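PDB 3VC5: mandelate racemase/muconate lactonizing protein from Thermobispora bispora, which probably catalyses the magnesium-dependent dehydration of D-glucarate to 5-dehydro-4-deoxy-D-glucarate, as a glucarate dehydratase of the enolase superfamily. Local coordinates for residues D37-N42 / F169-G174; A44-P49 / G425-F430. All coordinates share one frame; numbering follows the deposited sequence.

Contact 1: residues D37-N42 / F169-G174; sequences DPPLLN and FYKWAG. With PO4 (phosphate ion), chain B.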
loop_
_atom_site.group_PDB
_atom_site.type_symbol
_atom_site.label_atom_id
_atom_site.label_comp_id
_atom_site.label_asym_id
_atom_site.label_seq_id
_atom_site.Cartn_x
_atom_site.Cartn_y
_atom_site.Cartn_z
ATOM N N ASP A 37 3.535 -25.226 25.134
ATOM C CA ASP A 37 2.740 -25.469 23.942
ATOM C C ASP A 37 2.388 -26.957 23.946
ATOM O O ASP A 37 3.251 -27.772 24.234
ATOM C CB ASP A 37 3.616 -25.203 22.704
ATOM C CG ASP A 37 2.802 -24.940 21.438
ATOM O OD1 ASP A 37 1.618 -24.584 21.533
ATOM O OD2 ASP A 37 3.377 -25.052 20.330
ATOM N N PRO A 38 1.137 -27.314 23.607
ATOM C CA PRO A 38 0.788 -28.756 23.531
ATOM C C PRO A 38 1.433 -29.452 22.327
ATOM O O PRO A 38 2.024 -28.777 21.466
ATOM C CB PRO A 38 -0.747 -28.738 23.382
ATOM C CG PRO A 38 -1.191 -27.362 23.796
ATOM C CD PRO A 38 -0.044 -26.450 23.391
ATOM N N PRO A 39 1.317 -30.799 22.252
ATOM C CA PRO A 39 1.939 -31.592 21.173
ATOM C C PRO A 39 1.051 -31.581 19.911
ATOM O O PRO A 39 0.467 -32.599 19.505
ATOM C CB PRO A 39 2.057 -33.000 21.793
ATOM C CG PRO A 39 0.913 -33.058 22.768
ATOM C CD PRO A 39 0.846 -31.651 23.361
ATOM N N LEU A 40 0.972 -30.403 19.301
ATOM C CA LEU A 40 0.194 -30.182 18.101
ATOM C C LEU A 40 0.941 -30.769 16.889
ATOM O O LEU A 40 2.107 -30.452 16.640
ATOM C CB LEU A 40 -0.037 -28.680 17.927
ATOM C CG LEU A 40 -0.620 -27.950 19.132
ATOM C CD1 LEU A 40 -0.806 -26.427 18.830
ATOM C CD2 LEU A 40 -1.915 -28.569 19.617
ATOM N N LEU A 41 0.277 -31.675 16.172
ATOM C CA LEU A 41 0.890 -32.370 15.051
ATOM C C LEU A 41 0.737 -31.560 13.765
ATOM O O LEU A 41 -0.246 -30.849 13.565
ATOM C CB LEU A 41 0.221 -33.747 14.891
ATOM C CG LEU A 41 0.425 -34.690 16.082
ATOM C CD1 LEU A 41 -0.603 -35.803 16.056
ATOM C CD2 LEU A 41 1.813 -35.303 15.986
ATOM N N ASN A 42 1.707 -31.681 12.867
ATOM C CA ASN A 42 1.600 -30.990 11.595
ATOM C C ASN A 42 2.460 -31.751 10.569
ATOM O O ASN A 42 3.035 -32.805 10.889
ATOM C CB ASN A 42 2.017 -29.503 11.747
ATOM C CG ASN A 42 3.460 -29.350 12.171
ATOM O OD1 ASN A 42 4.275 -30.267 11.978
ATOM N ND2 ASN A 42 3.795 -28.198 12.749
ATOM N N PHE A 169 -6.089 -28.971 15.671
ATOM C CA PHE A 169 -4.946 -29.812 15.386
ATOM C C PHE A 169 -5.215 -31.214 15.861
ATOM O O PHE A 169 -5.769 -31.403 16.948
ATOM C CB PHE A 169 -3.725 -29.365 16.183
ATOM C CG PHE A 169 -3.094 -28.072 15.700
ATOM C CD1 PHE A 169 -3.627 -26.839 16.052
ATOM C CD2 PHE A 169 -1.943 -28.106 14.916
ATOM C CE1 PHE A 169 -3.019 -25.631 15.625
ATOM C CE2 PHE A 169 -1.330 -26.902 14.463
ATOM C CZ PHE A 169 -1.868 -25.679 14.807
ATOM N N TYR A 170 -4.740 -32.191 15.103
ATOM C CA TYR A 170 -4.519 -33.502 15.688
ATOM C C TYR A 170 -3.428 -33.346 16.743
ATOM O O TYR A 170 -2.492 -32.562 16.567
ATOM C CB TYR A 170 -4.101 -34.511 14.625
ATOM C CG TYR A 170 -5.141 -34.767 13.573
ATOM C CD1 TYR A 170 -6.225 -35.620 13.827
ATOM C CD2 TYR A 170 -5.020 -34.218 12.303
ATOM C CE1 TYR A 170 -7.168 -35.878 12.855
ATOM C CE2 TYR A 170 -5.957 -34.485 11.315
ATOM C CZ TYR A 170 -7.030 -35.323 11.597
ATOM O OH TYR A 170 -7.964 -35.596 10.619
ATOM N N LYS A 171 -3.593 -34.008 17.885
ATOM C CA LYS A 171 -2.593 -33.905 18.938
ATOM C C LYS A 171 -2.573 -35.109 19.852
ATOM O O LYS A 171 -3.588 -35.792 20.013
ATOM C CB LYS A 171 -2.834 -32.637 19.767
ATOM C CG LYS A 171 -4.181 -32.662 20.539
ATOM C CD LYS A 171 -4.436 -31.362 21.323
ATOM C CE LYS A 171 -3.437 -31.165 22.484
ATOM N NZ LYS A 171 -3.538 -32.248 23.558
ATOM N N TRP A 172 -1.407 -35.383 20.428
ATOM C CA TRP A 172 -1.306 -36.400 21.468
ATOM C C TRP A 172 -1.961 -35.848 22.732
ATOM O O TRP A 172 -2.237 -34.644 22.808
ATOM C CB TRP A 172 0.149 -36.758 21.736
ATOM C CG TRP A 172 0.859 -37.277 20.531
ATOM C CD1 TRP A 172 0.308 -37.981 19.484
ATOM C CD2 TRP A 172 2.259 -37.173 20.256
ATOM N NE1 TRP A 172 1.291 -38.298 18.562
ATOM C CE2 TRP A 172 2.496 -37.823 19.018
ATOM C CE3 TRP A 172 3.339 -36.596 20.932
ATOM C CZ2 TRP A 172 3.767 -37.900 18.446
ATOM C CZ3 TRP A 172 4.605 -36.687 20.364
ATOM C CH2 TRP A 172 4.804 -37.330 19.129
ATOM N N ALA A 173 -2.191 -36.709 23.727
ATOM C CA ALA A 173 -2.814 -36.280 24.976
ATOM C C ALA A 173 -1.862 -35.353 25.741
ATOM O O ALA A 173 -2.300 -34.492 26.518
ATOM C CB ALA A 173 -3.155 -37.487 25.812
ATOM N N GLY A 174 -0.560 -35.534 25.523
ATOM C CA GLY A 174 0.464 -34.715 26.205
ATOM C C GLY A 174 1.801 -35.010 25.563
ATOM O O GLY A 174 1.892 -35.907 24.708
HETATM P P PO4 B . 2.195 -24.327 12.834
HETATM O O1 PO4 B . 2.317 -25.796 12.967
HETATM O O2 PO4 B . 1.768 -23.840 14.203
HETATM O O3 PO4 B . 3.482 -23.710 12.477
HETATM O O4 PO4 B . 1.206 -24.046 11.823
HETATM O O HOH W 1 -3.000 -31.563 13.072
#
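L41 and Y170 link the backbones of a loop of the N-terminal domain and of the chain that follows the first barrel strand, 161-169. The amide N of L41 donates to O of Y170 at 2.9 Å and nearly straight, 168° at the hydrogen. A second, weak bond runs from N of W172 to O of P39. Between them L40 faces K171 in a single bridge, and one water extends the pairing by donating to L41 O while accepting from Y170 N. P39 sits at the centre of an inverse gamma turn, a bend that a proline's fixed phi accommodates.

Apolar packing fills the rest. L40 lays CD1 over the centre of the F169 ring, a CH-pi contact 4.0 Å from the centroid, while its CB reaches CD2 of the same ring. With L41 CG anti to the carbonyl carbon (chi1 -64°), its CD1 lies against Y170 CB and its CD2 stands 3.7 Å above the plane of the W172 indole, toward the rim. P39 adds CB against W172 CE3 at 3.9 Å and CG against the backbone carbon of G174.

The polar side chains turn to other partners. K171 lies with CE 3.7 Å from P38 CB, then bends so that NZ bonds W172 O at 2.8 Å. N42 ND2 donates to O1 of the phosphate at 2.8 Å, an oxygen that also lies near the edge of F169, and the same ND2 also bonds D423.

Greasy residues thus join the two domains, while a salt bridge to D181 probably offsets the charge of the K171 ammonium, the carbonyls of W172 and G184 take further N-H groups, and the neutral amide of N42 serves both phosphate and D423.

Contact 2: residues A44-P49 / G425-F430; sequences AGVHQP and GYMRSF. With PO4 (phosphate ion), chain B.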
loop_
_atom_site.group_PDB
_atom_site.type_symbol
_atom_site.label_atom_id
_atom_site.label_comp_id
_atom_site.label_asym_id
_atom_site.label_seq_id
_atom_site.Cartn_x
_atom_site.Cartn_y
_atom_site.Cartn_z
ATOM N N ALA A 44 5.329 -31.165 9.470
ATOM C CA ALA A 44 6.747 -31.163 9.846
ATOM C C ALA A 44 7.084 -31.977 11.105
ATOM O O ALA A 44 8.234 -32.044 11.507
ATOM C CB ALA A 44 7.255 -29.699 9.996
ATOM N N GLY A 45 6.079 -32.557 11.755
ATOM C CA GLY A 45 6.313 -33.385 12.936
ATOM C C GLY A 45 5.316 -33.043 14.021
ATOM O O GLY A 45 4.094 -33.236 13.870
ATOM N N VAL A 46 5.829 -32.475 15.101
ATOM C CA VAL A 46 4.969 -32.122 16.242
ATOM C C VAL A 46 5.582 -30.934 16.958
ATOM O O VAL A 46 6.812 -30.844 17.051
ATOM C CB VAL A 46 4.774 -33.346 17.172
ATOM C CG1 VAL A 46 6.122 -33.869 17.664
ATOM C CG2 VAL A 46 3.828 -33.032 18.368
ATOM N N HIS A 47 4.747 -30.015 17.458
ATOM C CA HIS A 47 5.267 -28.876 18.218
ATOM C C HIS A 47 6.003 -29.343 19.474
ATOM O O HIS A 47 5.576 -30.296 20.130
ATOM C CB HIS A 47 4.111 -27.988 18.685
ATOM C CG HIS A 47 3.511 -27.137 17.610
ATOM N ND1 HIS A 47 2.940 -25.912 17.873
ATOM C CD2 HIS A 47 3.379 -27.340 16.273
ATOM C CE1 HIS A 47 2.488 -25.386 16.742
ATOM N NE2 HIS A 47 2.756 -26.228 15.753
ATOM N N GLN A 48 7.099 -28.649 19.804
ATOM C CA GLN A 48 7.877 -28.951 20.994
ATOM C C GLN A 48 7.169 -28.430 22.250
ATOM O O GLN A 48 6.250 -27.623 22.161
ATOM C CB GLN A 48 9.282 -28.368 20.880
ATOM C CG GLN A 48 10.164 -29.115 19.872
ATOM C CD GLN A 48 11.304 -28.262 19.378
ATOM O OE1 GLN A 48 11.088 -27.246 18.703
ATOM N NE2 GLN A 48 12.529 -28.661 19.709
ATOM N N PRO A 49 7.618 -28.873 23.427
ATOM C CA PRO A 49 6.890 -28.476 24.643
ATOM C C PRO A 49 7.007 -26.983 25.003
ATOM O O PRO A 49 6.202 -26.462 25.806
ATOM C CB PRO A 49 7.541 -29.329 25.758
ATOM C CG PRO A 49 8.378 -30.333 25.088
ATOM C CD PRO A 49 8.657 -29.890 23.671
ATOM N N GLY A 425 12.901 -32.660 14.112
ATOM C CA GLY A 425 13.858 -33.297 15.014
ATOM C C GLY A 425 13.161 -33.846 16.242
ATOM O O GLY A 425 13.488 -34.948 16.722
ATOM N N TYR A 426 12.199 -33.083 16.754
ATOM C CA TYR A 426 11.436 -33.536 17.920
ATOM C C TYR A 426 10.630 -34.795 17.539
ATOM O O TYR A 426 10.642 -35.810 18.271
ATOM C CB TYR A 426 10.540 -32.411 18.451
ATOM C CG TYR A 426 9.765 -32.752 19.718
ATOM C CD1 TYR A 426 10.381 -33.382 20.798
ATOM C CD2 TYR A 426 8.419 -32.421 19.826
ATOM C CE1 TYR A 426 9.666 -33.674 21.955
ATOM C CE2 TYR A 426 7.699 -32.701 20.969
ATOM C CZ TYR A 426 8.322 -33.353 22.024
ATOM O OH TYR A 426 7.595 -33.615 23.173
ATOM N N MET A 427 9.961 -34.775 16.386
ATOM C CA MET A 427 9.225 -35.975 15.975
ATOM C C MET A 427 10.174 -37.165 15.777
ATOM O O MET A 427 9.852 -38.289 16.147
ATOM C CB MET A 427 8.404 -35.775 14.692
ATOM C CG MET A 427 7.727 -37.084 14.232
ATOM S SD MET A 427 6.489 -37.650 15.430
ATOM C CE MET A 427 5.177 -36.510 15.000
ATOM N N ARG A 428 11.326 -36.922 15.155
ATOM C CA ARG A 428 12.315 -37.974 14.929
ATOM C C ARG A 428 12.813 -38.624 16.222
ATOM O O ARG A 428 13.273 -39.775 16.212
ATOM C CB ARG A 428 13.495 -37.434 14.116
ATOM C CG ARG A 428 13.193 -37.298 12.633
ATOM C CD ARG A 428 14.329 -36.593 11.893
ATOM N NE ARG A 428 14.195 -36.716 10.443
ATOM C CZ ARG A 428 14.952 -36.060 9.564
ATOM N NH1 ARG A 428 15.893 -35.217 9.986
ATOM N NH2 ARG A 428 14.767 -36.238 8.261
ATOM N N SER A 429 12.728 -37.910 17.341
ATOM C CA SER A 429 13.173 -38.500 18.600
ATOM C C SER A 429 12.256 -39.666 19.022
ATOM O O SER A 429 12.663 -40.544 19.803
ATOM C CB SER A 429 13.297 -37.436 19.699
ATOM O OG SER A 429 12.028 -37.107 20.254
ATOM N N PHE A 430 11.041 -39.685 18.468
ATOM C CA PHE A 430 10.055 -40.745 18.716
ATOM C C PHE A 430 9.973 -41.741 17.546
ATOM O O PHE A 430 9.881 -42.949 17.749
ATOM C CB PHE A 430 8.678 -40.141 18.979
ATOM C CG PHE A 430 8.684 -39.061 20.024
ATOM C CD1 PHE A 430 9.016 -39.350 21.335
ATOM C CD2 PHE A 430 8.368 -37.756 19.699
ATOM C CE1 PHE A 430 9.032 -38.377 22.309
ATOM C CE2 PHE A 430 8.380 -36.760 20.679
ATOM C CZ PHE A 430 8.721 -37.071 21.985
HETATM P P PO4 B . 2.195 -24.327 12.834
HETATM O O1 PO4 B . 2.317 -25.796 12.967
HETATM O O2 PO4 B . 1.768 -23.840 14.203
HETATM O O3 PO4 B . 3.482 -23.710 12.477
HETATM O O4 PO4 B . 1.206 -24.046 11.823
#
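Y426 turns its ring onto residues 46-49 because CG stands anti to the backbone N (chi1 -176°), and M427 begins the same way before curling back at its next two torsions, which returns CE to G45. V46 puts CG1 between its backbone N and carbonyl carbon (chi1 57°), and this branch meets Y426 CD2 at 3.5 Å.

The phenol ring is held from several directions. P49 CD lies over one face, a CH-pi contact 4.2 Å from the centroid, and F430 CE2, four residues on, lies over the opposite face toward its rim. Q48 passes alongside in the reverse direction, its CG 3.6 Å from Y426 CB. Near the ring plane H47 O approaches Y426 CE2 at 3.3 Å; this buried carbonyl has no hydrogen-bond partner in the model. The phenol OH goes on to H175. Replacing the tyrosine by an alanine here is likely to leave H175 without its phenol partner and to open a gap between V46, P49 and F430.

In the enolase-superfamily architecture, a loop of the N-terminal domain caps the mouth of the barrel, and here helix 423-430 packs against that loop, away from the H47 imidazole. Glycine suits position 45 both by its backbone angles and because a side chain would collide with M427 CB; the flexible methionine fits its methyl against the bare backbone, CE lying 3.6 Å from G45 C, and also touches V46 CB.

H47 points the other way, toward the ligand. Its NE2 donates to O1 of the phosphate at 2.9 Å, almost straight at 174°, with the oxygen in the plane of the imidazole, while ND1 is engaged by D37, which fixes the rotation of the ring.

How the contacts relate
Contacts 1 and 2 lie 10 Å apart between centres and share the hairpin of strands 41-42 and 45-46. L40 O accepts from H47 N at 2.8 Å, and V46 CG2 packs on P39 C at 3.5 Å. The hairpin lies between loop 169-174 and helix 423-430. These outer pieces also meet, W172 and F430 edge to face. The hydrogen bond from H47 ND1 to D37 OD2 (2.6 Å) ties contact 2 to contact 1. N42 and H47 reach one phosphate, which K211, H367 and R421 also bind. K211 is a predicted proton acceptor. By nearest atoms, the side chain of F169 is about 4 Å from that of K211. The side chain of H47 is about 6 Å from that of K211.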